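Local coordinates for terminal uridylyltransferase 1 (Trypanosoma brucei, PDB 5HZD), which adds uridines to the 3' end of guide RNAs, ribosomal RNAs and some mRNAs during mitochondrial RNA editing, using UTP, at residues V96-W100 / S149-L154; K103-F109 / I124-D130; I174-A179 / Y281-L287. All coordinates share one frame; numbering follows the deposited sequence. Where two conformers were deposited one is given.

Interaction 1: V96-W100 / S149-L154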
loop_
_atom_site.group_PDB
_atom_site.type_symbol
_atom_site.label_atom_id
_atom_site.label_comp_id
_atom_site.label_asym_id
_atom_site.label_seq_id
_atom_site.Cartn_x
_atom_site.Cartn_y
_atom_site.Cartn_z
ATOM N N VAL A 96 -22.481 0.848 -2.008
ATOM C CA VAL A 96 -22.606 2.262 -2.318
ATOM C C VAL A 96 -22.272 2.493 -3.787
ATOM O O VAL A 96 -23.053 3.135 -4.523
ATOM C CB VAL A 96 -21.646 3.109 -1.450
ATOM C CG1 VAL A 96 -21.743 4.590 -1.872
ATOM C CG2 VAL A 96 -21.959 2.937 0.020
ATOM N N VAL A 97 -21.130 1.966 -4.258
ATOM C CA VAL A 97 -20.723 2.315 -5.618
ATOM C C VAL A 97 -21.611 1.691 -6.681
ATOM O O VAL A 97 -21.716 2.251 -7.773
ATOM C CB VAL A 97 -19.244 2.046 -5.904
ATOM C CG1 VAL A 97 -18.375 2.726 -4.835
ATOM C CG2 VAL A 97 -18.988 0.586 -5.921
ATOM N N ARG A 98 -22.277 0.572 -6.379
ATOM C CA ARG A 98 -23.214 0.020 -7.374
ATOM C C ARG A 98 -24.414 0.901 -7.634
ATOM O O ARG A 98 -25.070 0.746 -8.646
ATOM C CB ARG A 98 -23.654 -1.397 -6.993
ATOM C CG ARG A 98 -22.520 -2.389 -7.198
ATOM C CD ARG A 98 -22.930 -3.821 -6.892
ATOM N NE ARG A 98 -23.948 -4.212 -7.868
ATOM C CZ ARG A 98 -24.603 -5.366 -7.868
ATOM N NH1 ARG A 98 -25.497 -5.606 -8.821
ATOM N NH2 ARG A 98 -24.395 -6.248 -6.911
ATOM N N ARG A 99 -24.724 1.833 -6.749
ATOM C CA ARG A 99 -25.804 2.782 -7.037
ATOM C C ARG A 99 -25.374 3.767 -8.123
ATOM O O ARG A 99 -26.203 4.249 -8.888
ATOM C CB ARG A 99 -26.251 3.517 -5.765
ATOM C CG ARG A 99 -27.119 4.774 -5.977
ATOM C CD ARG A 99 -28.574 4.491 -6.402
ATOM N NE ARG A 99 -29.157 3.302 -5.781
ATOM C CZ ARG A 99 -29.697 3.268 -4.566
ATOM N NH1 ARG A 99 -29.718 4.360 -3.810
ATOM N NH2 ARG A 99 -30.210 2.134 -4.102
ATOM N N TRP A 100 -24.066 4.031 -8.212
ATOM C CA TRP A 100 -23.513 4.874 -9.265
ATOM C C TRP A 100 -23.342 4.082 -10.567
ATOM O O TRP A 100 -23.720 4.533 -11.657
ATOM C CB TRP A 100 -22.179 5.435 -8.775
ATOM C CG TRP A 100 -21.325 6.031 -9.824
ATOM C CD1 TRP A 100 -21.553 7.171 -10.527
ATOM C CD2 TRP A 100 -20.088 5.494 -10.288
ATOM N NE1 TRP A 100 -20.512 7.387 -11.415
ATOM C CE2 TRP A 100 -19.603 6.373 -11.283
ATOM C CE3 TRP A 100 -19.340 4.366 -9.947
ATOM C CZ2 TRP A 100 -18.401 6.138 -11.972
ATOM C CZ3 TRP A 100 -18.151 4.117 -10.628
ATOM C CH2 TRP A 100 -17.685 5.026 -11.622
ATOM N N SER A 149 -19.385 11.937 -8.036
ATOM C CA SER A 149 -20.587 11.096 -7.879
ATOM C C SER A 149 -20.534 10.248 -6.632
ATOM O O SER A 149 -21.513 10.205 -5.855
ATOM C CB SER A 149 -20.766 10.187 -9.102
ATOM O OG SER A 149 -21.061 10.966 -10.249
ATOM N N ILE A 150 -19.417 9.568 -6.409
ATOM C CA ILE A 150 -19.331 8.677 -5.254
ATOM C C ILE A 150 -19.221 9.462 -3.940
ATOM O O ILE A 150 -19.763 9.045 -2.912
ATOM C CB ILE A 150 -18.226 7.648 -5.448
ATOM C CG1 ILE A 150 -18.651 6.727 -6.613
ATOM C CG2 ILE A 150 -18.019 6.837 -4.182
ATOM C CD1 ILE A 150 -17.531 5.895 -7.109
ATOM N N THR A 151 -18.545 10.616 -3.975
ATOM C CA THR A 151 -18.542 11.474 -2.790
ATOM C C THR A 151 -19.958 11.811 -2.337
ATOM O O THR A 151 -20.254 11.709 -1.156
ATOM C CB THR A 151 -17.736 12.733 -3.029
ATOM O OG1 THR A 151 -16.391 12.322 -3.285
ATOM C CG2 THR A 151 -17.720 13.610 -1.756
ATOM N N GLU A 152 -20.831 12.141 -3.280
ATOM C CA GLU A 152 -22.199 12.519 -2.926
ATOM C C GLU A 152 -22.978 11.338 -2.367
ATOM O O GLU A 152 -23.731 11.485 -1.412
ATOM C CB GLU A 152 -22.924 13.084 -4.148
ATOM C CG GLU A 152 -24.380 13.406 -3.906
ATOM C CD GLU A 152 -24.583 14.618 -3.009
ATOM O OE1 GLU A 152 -23.584 15.289 -2.642
ATOM O OE2 GLU A 152 -25.756 14.893 -2.651
ATOM N N LEU A 153 -22.793 10.164 -2.948
ATOM C CA LEU A 153 -23.455 8.973 -2.398
ATOM C C LEU A 153 -23.001 8.681 -0.968
ATOM O O LEU A 153 -23.822 8.324 -0.089
ATOM C CB LEU A 153 -23.218 7.737 -3.286
ATOM C CG LEU A 153 -23.881 7.767 -4.663
ATOM C CD1 LEU A 153 -23.503 6.528 -5.484
ATOM C CD2 LEU A 153 -25.412 7.899 -4.539
ATOM N N LEU A 154 -21.703 8.824 -0.710
ATOM C CA LEU A 154 -21.193 8.624 0.638
ATOM C C LEU A 154 -21.754 9.656 1.633
ATOM O O LEU A 154 -22.157 9.296 2.726
ATOM C CB LEU A 154 -19.670 8.638 0.629
ATOM C CG LEU A 154 -19.034 7.449 -0.078
ATOM C CD1 LEU A 154 -17.575 7.777 -0.362
ATOM C CD2 LEU A 154 -19.164 6.149 0.772
HETATM O O HOH W 1 -19.903 10.139 -12.602
#
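A chi1 of 165° carries CG of Trp100 to the side away from its own backbone N and lays the indole against Ile150, whose CG1 stands opposite the carbonyl carbon (chi1 -67°) and sends CD1 forward to meet the ring. The two residues come from helices 80-100 and 143-156, which cover the same face of the central sheet in the nucleotidyltransferase palm domain. The short segments run at 129° to each other with their axes 9.5 Å apart, so they meet at a steep crossing through a few interdigitating side chains.

Ile150 CD1 lies over one face of the indole, displaced toward the rim, in a CH-pi contact 4.1 Å from the centroid of the six-membered ring of Trp100. The same methyl is shared with the preceding turn, where Val97 CG1 packs 4.0 Å from Ile150 CD1. On the pyrrole side of the indole, Ser149 CB comes in obliquely, 3.4 Å from Trp100 CD1.

Leu153 carries much of the remaining packing. Its CD1 reaches to 3.6 Å from Val96 O and also touches Trp100 CB, while in the conformer given Arg99 CG lies 3.8 Å from Leu153 CD2. Val96 CG1 touches both Leu153 CB and Leu154 CD2. Beneath the two helices, Val97 and Trp100 rest on Val128, and Ile150 rests on Ile175, joining both helices to the sheet.

A water links the two helices at the indole nitrogen. Ser149 OG is hydrogen-bonded to Asn145 O in its own helix and lies 2.7 Å from this water molecule, which accepts the indole N-H at 3.1 Å from Trp100 NE1.

Interaction 2: K103-F109 / I124-D130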
loop_
_atom_site.group_PDB
_atom_site.type_symbol
_atom_site.label_atom_id
_atom_site.label_comp_id
_atom_site.label_asym_id
_atom_site.label_seq_id
_atom_site.Cartn_x
_atom_site.Cartn_y
_atom_site.Cartn_z
ATOM N N LYS A 103 -22.473 -2.282 -12.477
ATOM C CA LYS A 103 -21.531 -3.345 -12.784
ATOM C C LYS A 103 -20.150 -3.130 -12.155
ATOM O O LYS A 103 -19.280 -3.977 -12.298
ATOM C CB LYS A 103 -21.386 -3.488 -14.286
ATOM C CG LYS A 103 -22.633 -4.129 -14.916
ATOM C CD LYS A 103 -22.501 -4.193 -16.410
ATOM C CE LYS A 103 -21.477 -5.242 -16.799
ATOM N NZ LYS A 103 -21.461 -5.464 -18.276
ATOM N N ALA A 104 -19.961 -2.010 -11.472
ATOM C CA ALA A 104 -18.721 -1.808 -10.730
ATOM C C ALA A 104 -18.585 -2.775 -9.551
ATOM O O ALA A 104 -19.562 -3.071 -8.847
ATOM C CB ALA A 104 -18.640 -0.397 -10.230
ATOM N N ARG A 105 -17.351 -3.230 -9.318
ATOM C CA ARG A 105 -17.033 -4.050 -8.162
ATOM C C ARG A 105 -15.823 -3.451 -7.472
ATOM O O ARG A 105 -15.067 -2.689 -8.079
ATOM C CB ARG A 105 -16.779 -5.512 -8.563
ATOM C CG ARG A 105 -18.024 -6.195 -9.179
ATOM C CD ARG A 105 -19.149 -6.292 -8.164
ATOM N NE ARG A 105 -20.308 -7.007 -8.742
ATOM C CZ ARG A 105 -21.286 -6.424 -9.437
ATOM N NH1 ARG A 105 -21.277 -5.121 -9.652
ATOM N NH2 ARG A 105 -22.271 -7.160 -9.939
ATOM N N VAL A 106 -15.667 -3.765 -6.196
ATOM C CA VAL A 106 -14.624 -3.146 -5.377
ATOM C C VAL A 106 -13.543 -4.182 -5.080
ATOM O O VAL A 106 -13.839 -5.285 -4.631
ATOM C CB VAL A 106 -15.214 -2.590 -4.048
ATOM C CG1 VAL A 106 -14.092 -1.972 -3.159
ATOM C CG2 VAL A 106 -16.260 -1.493 -4.345
ATOM N N PHE A 107 -12.283 -3.814 -5.340
ATOM C CA PHE A 107 -11.138 -4.702 -5.113
ATOM C C PHE A 107 -10.250 -4.047 -4.072
ATOM O O PHE A 107 -9.908 -2.874 -4.230
ATOM C CB PHE A 107 -10.301 -4.780 -6.398
ATOM C CG PHE A 107 -11.026 -5.384 -7.588
ATOM C CD1 PHE A 107 -12.019 -4.652 -8.253
ATOM C CD2 PHE A 107 -10.670 -6.629 -8.092
ATOM C CE1 PHE A 107 -12.680 -5.174 -9.343
ATOM C CE2 PHE A 107 -11.319 -7.149 -9.210
ATOM C CZ PHE A 107 -12.337 -6.438 -9.821
ATOM N N ILE A 108 -9.859 -4.757 -3.013
ATOM C CA ILE A 108 -8.836 -4.207 -2.103
ATOM C C ILE A 108 -7.443 -4.393 -2.712
ATOM O O ILE A 108 -7.143 -5.453 -3.271
ATOM C CB ILE A 108 -8.887 -4.873 -0.739
ATOM C CG1 ILE A 108 -10.179 -4.463 -0.022
ATOM C CG2 ILE A 108 -7.630 -4.495 0.106
ATOM C CD1 ILE A 108 -10.428 -5.193 1.310
ATOM N N PHE A 109 -6.592 -3.378 -2.595
ATOM C CA PHE A 109 -5.166 -3.597 -2.917
ATOM C C PHE A 109 -4.303 -2.922 -1.888
ATOM O O PHE A 109 -4.815 -2.417 -0.892
ATOM C CB PHE A 109 -4.826 -3.223 -4.371
ATOM C CG PHE A 109 -4.928 -1.748 -4.696
ATOM C CD1 PHE A 109 -6.150 -1.165 -5.003
ATOM C CD2 PHE A 109 -3.796 -0.960 -4.718
ATOM C CE1 PHE A 109 -6.222 0.203 -5.351
ATOM C CE2 PHE A 109 -3.852 0.396 -5.019
ATOM C CZ PHE A 109 -5.090 0.985 -5.339
ATOM N N ILE A 124 -6.352 1.397 3.738
ATOM C CA ILE A 124 -6.802 0.372 2.798
ATOM C C ILE A 124 -6.980 1.063 1.461
ATOM O O ILE A 124 -7.528 2.156 1.421
ATOM C CB ILE A 124 -8.179 -0.206 3.240
ATOM C CG1 ILE A 124 -8.007 -1.024 4.526
ATOM C CG2 ILE A 124 -8.834 -1.039 2.117
ATOM C CD1 ILE A 124 -7.221 -2.348 4.368
ATOM N N ASP A 125 -6.478 0.466 0.383
ATOM C CA ASP A 125 -6.777 0.970 -0.963
ATOM C C ASP A 125 -7.940 0.202 -1.557
ATOM O O ASP A 125 -7.971 -1.032 -1.513
ATOM C CB ASP A 125 -5.572 0.799 -1.895
ATOM C CG ASP A 125 -4.479 1.800 -1.600
ATOM O OD1 ASP A 125 -4.651 2.972 -1.995
ATOM O OD2 ASP A 125 -3.466 1.406 -0.980
ATOM N N PHE A 126 -8.899 0.930 -2.123
ATOM C CA PHE A 126 -10.031 0.288 -2.788
ATOM C C PHE A 126 -9.999 0.731 -4.235
ATOM O O PHE A 126 -9.957 1.933 -4.517
ATOM C CB PHE A 126 -11.364 0.786 -2.200
ATOM C CG PHE A 126 -11.663 0.320 -0.814
ATOM C CD1 PHE A 126 -11.833 -1.031 -0.542
ATOM C CD2 PHE A 126 -11.926 1.240 0.195
ATOM C CE1 PHE A 126 -12.174 -1.476 0.737
ATOM C CE2 PHE A 126 -12.272 0.821 1.471
ATOM C CZ PHE A 126 -12.412 -0.532 1.757
ATOM N N ALA A 127 -10.015 -0.221 -5.157
ATOM C CA ALA A 127 -10.155 0.093 -6.584
ATOM C C ALA A 127 -11.576 -0.247 -7.013
ATOM O O ALA A 127 -12.075 -1.320 -6.695
ATOM C CB ALA A 127 -9.194 -0.777 -7.410
ATOM N N VAL A 128 -12.216 0.646 -7.756
ATOM C CA VAL A 128 -13.596 0.425 -8.219
ATOM C C VAL A 128 -13.543 0.226 -9.729
ATOM O O VAL A 128 -13.199 1.148 -10.460
ATOM C CB VAL A 128 -14.446 1.680 -7.891
ATOM C CG1 VAL A 128 -15.879 1.550 -8.468
ATOM C CG2 VAL A 128 -14.479 1.903 -6.356
ATOM N N VAL A 129 -13.889 -0.972 -10.207
ATOM C CA VAL A 129 -13.684 -1.341 -11.599
ATOM C C VAL A 129 -14.861 -2.171 -12.097
ATOM O O VAL A 129 -15.314 -3.111 -11.404
ATOM C CB VAL A 129 -12.408 -2.224 -11.765
ATOM C CG1 VAL A 129 -12.196 -2.599 -13.249
ATOM C CG2 VAL A 129 -11.180 -1.484 -11.207
ATOM N N ASP A 130 -15.327 -1.825 -13.298
ATOM C CA ASP A 130 -16.264 -2.624 -14.083
ATOM C C ASP A 130 -15.394 -3.436 -15.026
ATOM O O ASP A 130 -14.842 -2.899 -16.004
ATOM C CB ASP A 130 -17.187 -1.667 -14.864
ATOM C CG ASP A 130 -18.126 -2.370 -15.855
ATOM O OD1 ASP A 130 -17.912 -3.547 -16.236
ATOM O OD2 ASP A 130 -19.080 -1.701 -16.337
HETATM O O HOH W 2 -16.679 -5.732 -12.457
#
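Asp125 and Phe109 face each other across a hydrogen-bonded pair of the antiparallel strands 105-109 and 124-129, and the aspartate rides on the aromatic ring. Its CB stands over the middle of the ring, 3.4 Å from the Phe109 centroid, in a CH-pi contact. Farther out, Asp125 CG passes 3.7 Å from Phe109 CE2. At the tip, Asp125 OD1 is 3.9 Å from Phe109 CZ, Asp125 OD2 lies beside Phe109 O and CE2, and the carboxylate stacks on the ring with the two planes 18° apart. The phenylalanine is placed for this by a chi1 of 67°, which sets CG between backbone N and carbonyl carbon and folds the ring across the neighbouring strand; Phe109 CE1 also reaches Ala127 CB at 3.7 Å.

The same sheet face carries Phe107, whose CE1 meets Val129 CB at 3.8 Å, and Ile294 of helix 292-304 packs against Phe107 and Ala127. On the opposite face Val106 CG1 and Ile108 CG1 approach the Phe126 ring, the former 3.6 Å from Phe126 CD1, under cover of helix 80-100. Five backbone hydrogen bonds hold the ladder, including a nearly straight one of 2.8 Å from Ala127 N to Phe107 O. Where the strands part, a water donates to both Lys103 O and Val129 O, while Asp130 takes hydrogen bonds from His101 and from Ala133 N as the N-cap of the next helix.

Asp125 probably binds the catalytic magnesium or manganese ion together with Asp123, as in related enzymes; this antiparallel pair is thus part of the carboxylate-bearing palm sheet of the nucleotidyltransferase fold.

Interaction 3: I174-A179 / Y281-L287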
loop_
_atom_site.group_PDB
_atom_site.type_symbol
_atom_site.label_atom_id
_atom_site.label_comp_id
_atom_site.label_asym_id
_atom_site.label_seq_id
_atom_site.Cartn_x
_atom_site.Cartn_y
_atom_site.Cartn_z
ATOM N N ILE A 174 -8.961 10.627 -6.889
ATOM C CA ILE A 174 -9.324 9.643 -5.875
ATOM C C ILE A 174 -10.228 10.303 -4.845
ATOM O O ILE A 174 -10.417 11.523 -4.853
ATOM C CB ILE A 174 -8.097 9.056 -5.141
ATOM C CG1 ILE A 174 -7.288 10.176 -4.476
ATOM C CG2 ILE A 174 -7.201 8.286 -6.102
ATOM C CD1 ILE A 174 -6.249 9.624 -3.466
ATOM N N ILE A 175 -10.824 9.471 -3.990
ATOM C CA ILE A 175 -11.488 9.945 -2.784
ATOM C C ILE A 175 -10.685 9.443 -1.603
ATOM O O ILE A 175 -10.403 8.262 -1.505
ATOM C CB ILE A 175 -12.928 9.365 -2.660
ATOM C CG1 ILE A 175 -13.810 9.878 -3.811
ATOM C CG2 ILE A 175 -13.537 9.802 -1.303
ATOM C CD1 ILE A 175 -15.174 9.170 -3.877
ATOM N N LYS A 176 -10.294 10.338 -0.708
ATOM C CA LYS A 176 -9.620 9.917 0.519
ATOM C C LYS A 176 -10.595 10.020 1.657
ATOM O O LYS A 176 -11.285 11.038 1.818
ATOM C CB LYS A 176 -8.429 10.846 0.818
ATOM C CG LYS A 176 -7.193 10.548 -0.073
ATOM C CD LYS A 176 -5.996 11.408 0.355
ATOM C CE LYS A 176 -5.374 10.869 1.617
ATOM N NZ LYS A 176 -4.549 9.655 1.262
ATOM N N HIS A 177 -10.688 8.971 2.467
ATOM C CA HIS A 177 -11.481 9.040 3.676
ATOM C C HIS A 177 -10.582 9.023 4.898
ATOM O O HIS A 177 -9.727 8.139 5.048
ATOM C CB HIS A 177 -12.477 7.862 3.731
ATOM C CG HIS A 177 -13.232 7.806 5.021
ATOM N ND1 HIS A 177 -12.930 6.905 6.023
ATOM C CD2 HIS A 177 -14.216 8.603 5.513
ATOM C CE1 HIS A 177 -13.741 7.113 7.047
ATOM N NE2 HIS A 177 -14.514 8.151 6.770
ATOM N N HIS A 178 -10.731 10.039 5.741
ATOM C CA HIS A 178 -9.928 10.175 6.954
ATOM C C HIS A 178 -10.813 9.859 8.159
ATOM O O HIS A 178 -11.691 10.638 8.513
ATOM C CB HIS A 178 -9.434 11.620 7.095
ATOM C CG HIS A 178 -8.714 12.154 5.902
ATOM N ND1 HIS A 178 -7.354 12.006 5.729
ATOM C CD2 HIS A 178 -9.158 12.867 4.836
ATOM C CE1 HIS A 178 -6.991 12.587 4.596
ATOM N NE2 HIS A 178 -8.065 13.128 4.042
ATOM N N ALA A 179 -10.568 8.729 8.815
ATOM C CA ALA A 179 -11.407 8.334 9.944
ATOM C C ALA A 179 -11.133 9.145 11.177
ATOM O O ALA A 179 -9.978 9.407 11.513
ATOM C CB ALA A 179 -11.202 6.860 10.274
ATOM N N TYR A 281 -16.940 3.247 7.915
ATOM C CA TYR A 281 -16.879 4.594 8.504
ATOM C C TYR A 281 -15.661 4.774 9.392
ATOM O O TYR A 281 -15.298 5.897 9.747
ATOM C CB TYR A 281 -18.128 4.870 9.361
ATOM C CG TYR A 281 -19.407 4.971 8.599
ATOM C CD1 TYR A 281 -19.896 6.212 8.177
ATOM C CD2 TYR A 281 -20.146 3.838 8.287
ATOM C CE1 TYR A 281 -21.092 6.301 7.483
ATOM C CE2 TYR A 281 -21.344 3.928 7.571
ATOM C CZ TYR A 281 -21.807 5.151 7.171
ATOM O OH TYR A 281 -23.008 5.180 6.485
ATOM N N ASN A 282 -15.021 3.680 9.766
ATOM C CA ASN A 282 -14.038 3.691 10.827
ATOM C C ASN A 282 -12.608 3.507 10.340
ATOM O O ASN A 282 -11.673 3.500 11.143
ATOM C CB ASN A 282 -14.355 2.564 11.809
ATOM C CG ASN A 282 -15.733 2.696 12.413
ATOM O OD1 ASN A 282 -16.247 3.803 12.576
ATOM N ND2 ASN A 282 -16.342 1.565 12.767
ATOM N N ILE A 283 -12.429 3.337 9.037
ATOM C CA ILE A 283 -11.124 3.059 8.493
ATOM C C ILE A 283 -10.654 4.138 7.519
ATOM O O ILE A 283 -11.446 4.693 6.758
ATOM C CB ILE A 283 -11.101 1.676 7.805
ATOM C CG1 ILE A 283 -12.046 1.628 6.626
ATOM C CG2 ILE A 283 -11.407 0.556 8.806
ATOM C CD1 ILE A 283 -11.830 0.371 5.801
ATOM N N ASP A 284 -9.359 4.424 7.531
ATOM C CA ASP A 284 -8.770 5.297 6.529
ATOM C C ASP A 284 -8.686 4.540 5.226
ATOM O O ASP A 284 -8.222 3.388 5.207
ATOM C CB ASP A 284 -7.329 5.691 6.915
ATOM C CG ASP A 284 -7.242 6.615 8.118
ATOM O OD1 ASP A 284 -8.115 7.464 8.337
ATOM O OD2 ASP A 284 -6.234 6.507 8.850
ATOM N N PHE A 285 -9.121 5.159 4.137
ATOM C CA PHE A 285 -9.014 4.530 2.810
ATOM C C PHE A 285 -8.858 5.514 1.688
ATOM O O PHE A 285 -9.230 6.692 1.820
ATOM C CB PHE A 285 -10.195 3.545 2.541
ATOM C CG PHE A 285 -11.571 4.191 2.412
ATOM C CD1 PHE A 285 -11.970 4.804 1.212
ATOM C CD2 PHE A 285 -12.480 4.131 3.465
ATOM C CE1 PHE A 285 -13.239 5.372 1.072
ATOM C CE2 PHE A 285 -13.761 4.668 3.315
ATOM C CZ PHE A 285 -14.126 5.310 2.132
ATOM N N ASP A 286 -8.232 5.044 0.603
ATOM C CA ASP A 286 -8.177 5.794 -0.647
ATOM C C ASP A 286 -8.977 4.987 -1.659
ATOM O O ASP A 286 -8.731 3.786 -1.837
ATOM C CB ASP A 286 -6.757 5.919 -1.200
ATOM C CG ASP A 286 -5.867 6.827 -0.364
ATOM O OD1 ASP A 286 -6.357 7.510 0.572
ATOM O OD2 ASP A 286 -4.652 6.847 -0.666
ATOM N N LEU A 287 -9.916 5.651 -2.326
ATOM C CA LEU A 287 -10.762 5.030 -3.349
ATOM C C LEU A 287 -10.358 5.546 -4.735
ATOM O O LEU A 287 -10.346 6.740 -4.989
ATOM C CB LEU A 287 -12.232 5.344 -3.010
ATOM C CG LEU A 287 -13.343 4.718 -3.849
ATOM C CD1 LEU A 287 -14.659 4.907 -3.148
ATOM C CD2 LEU A 287 -13.410 5.330 -5.250
HETATM O O HOH W 3 -2.954 9.422 -0.791
HETATM O O HOH W 4 -16.385 8.680 8.577
HETATM O O HOH W 5 -7.425 8.835 10.563
#
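Strands 174-177 and 285-288 are paired antiparallel inside the central palm sheet, and besides the backbone ladder they are joined by a salt bridge, a ring contact and side-chain-to-backbone bonds. Lys176 and Asp286 form a non-hydrogen-bonded backbone pair of the ladder, and their side chains lie side by side. The lysine chain bends at chi3 and chi4, bringing Lys176 NZ back to 2.9 Å from Asp286 OD1, which it meets on the syn side of the carboxylate. A water spans the pair, accepting from Lys176 NZ at 2.6 Å and donating to Asp286 OD2.

On the other face His177 CB sits over the centre of the Phe285 ring, 3.5 Å from its centroid. The two rings are nearly parallel but slid apart, with centroids of His177 and Phe285 separated by 4.9 Å and planes at 24°. The imidazole is fixed at both nitrogens: His177 ND1 donates in the ring plane to Ile283 O at 2.8 Å, and His177 NE2 lies 2.7 Å from a water that donates to Tyr281 O. Phe159 completes the setting, edge-to-face with His177 and stacked on Tyr281.

Beyond the strands, Asp284 OD1 takes over from the backbone by accepting the N-H of Ala179 at 2.8 Å; a water donates to this same oxygen and to Ala179 O. Toward the other end Ile175 and Leu287 pack together under Ile150 of helix 143-156.

Asp286 is probably important for catalysis, as in relatives, and borders Asp125, consistent with the third carboxylate of the aspartate triad that marks the active site of the polymerase beta-like nucleotidyltransferases.

How the interactions relate
All three contacts lie in the palm domain, their centres about 13 to 14 Å apart. Interactions 2 and 3 share the mixed five-stranded sheet, where strands 124-129 and 285-288 are parallel neighbours, probably hydrogen-bonded between Phe126 N and Asp286 O; interaction 1 lies over one face of it. Along the chain interaction 2 is nested within the loop closed by interaction 1, helix 80-100 leading into strand 105-109, while interaction 3 opens later and reaches across 101 residues to add strand 285-288 between strands 124-129 and 174-177. That late insertion sets Asp286 beside Asp125, so the presumed catalytic carboxylates are assembled from sequence-distant strands on a sheet backed by two helices.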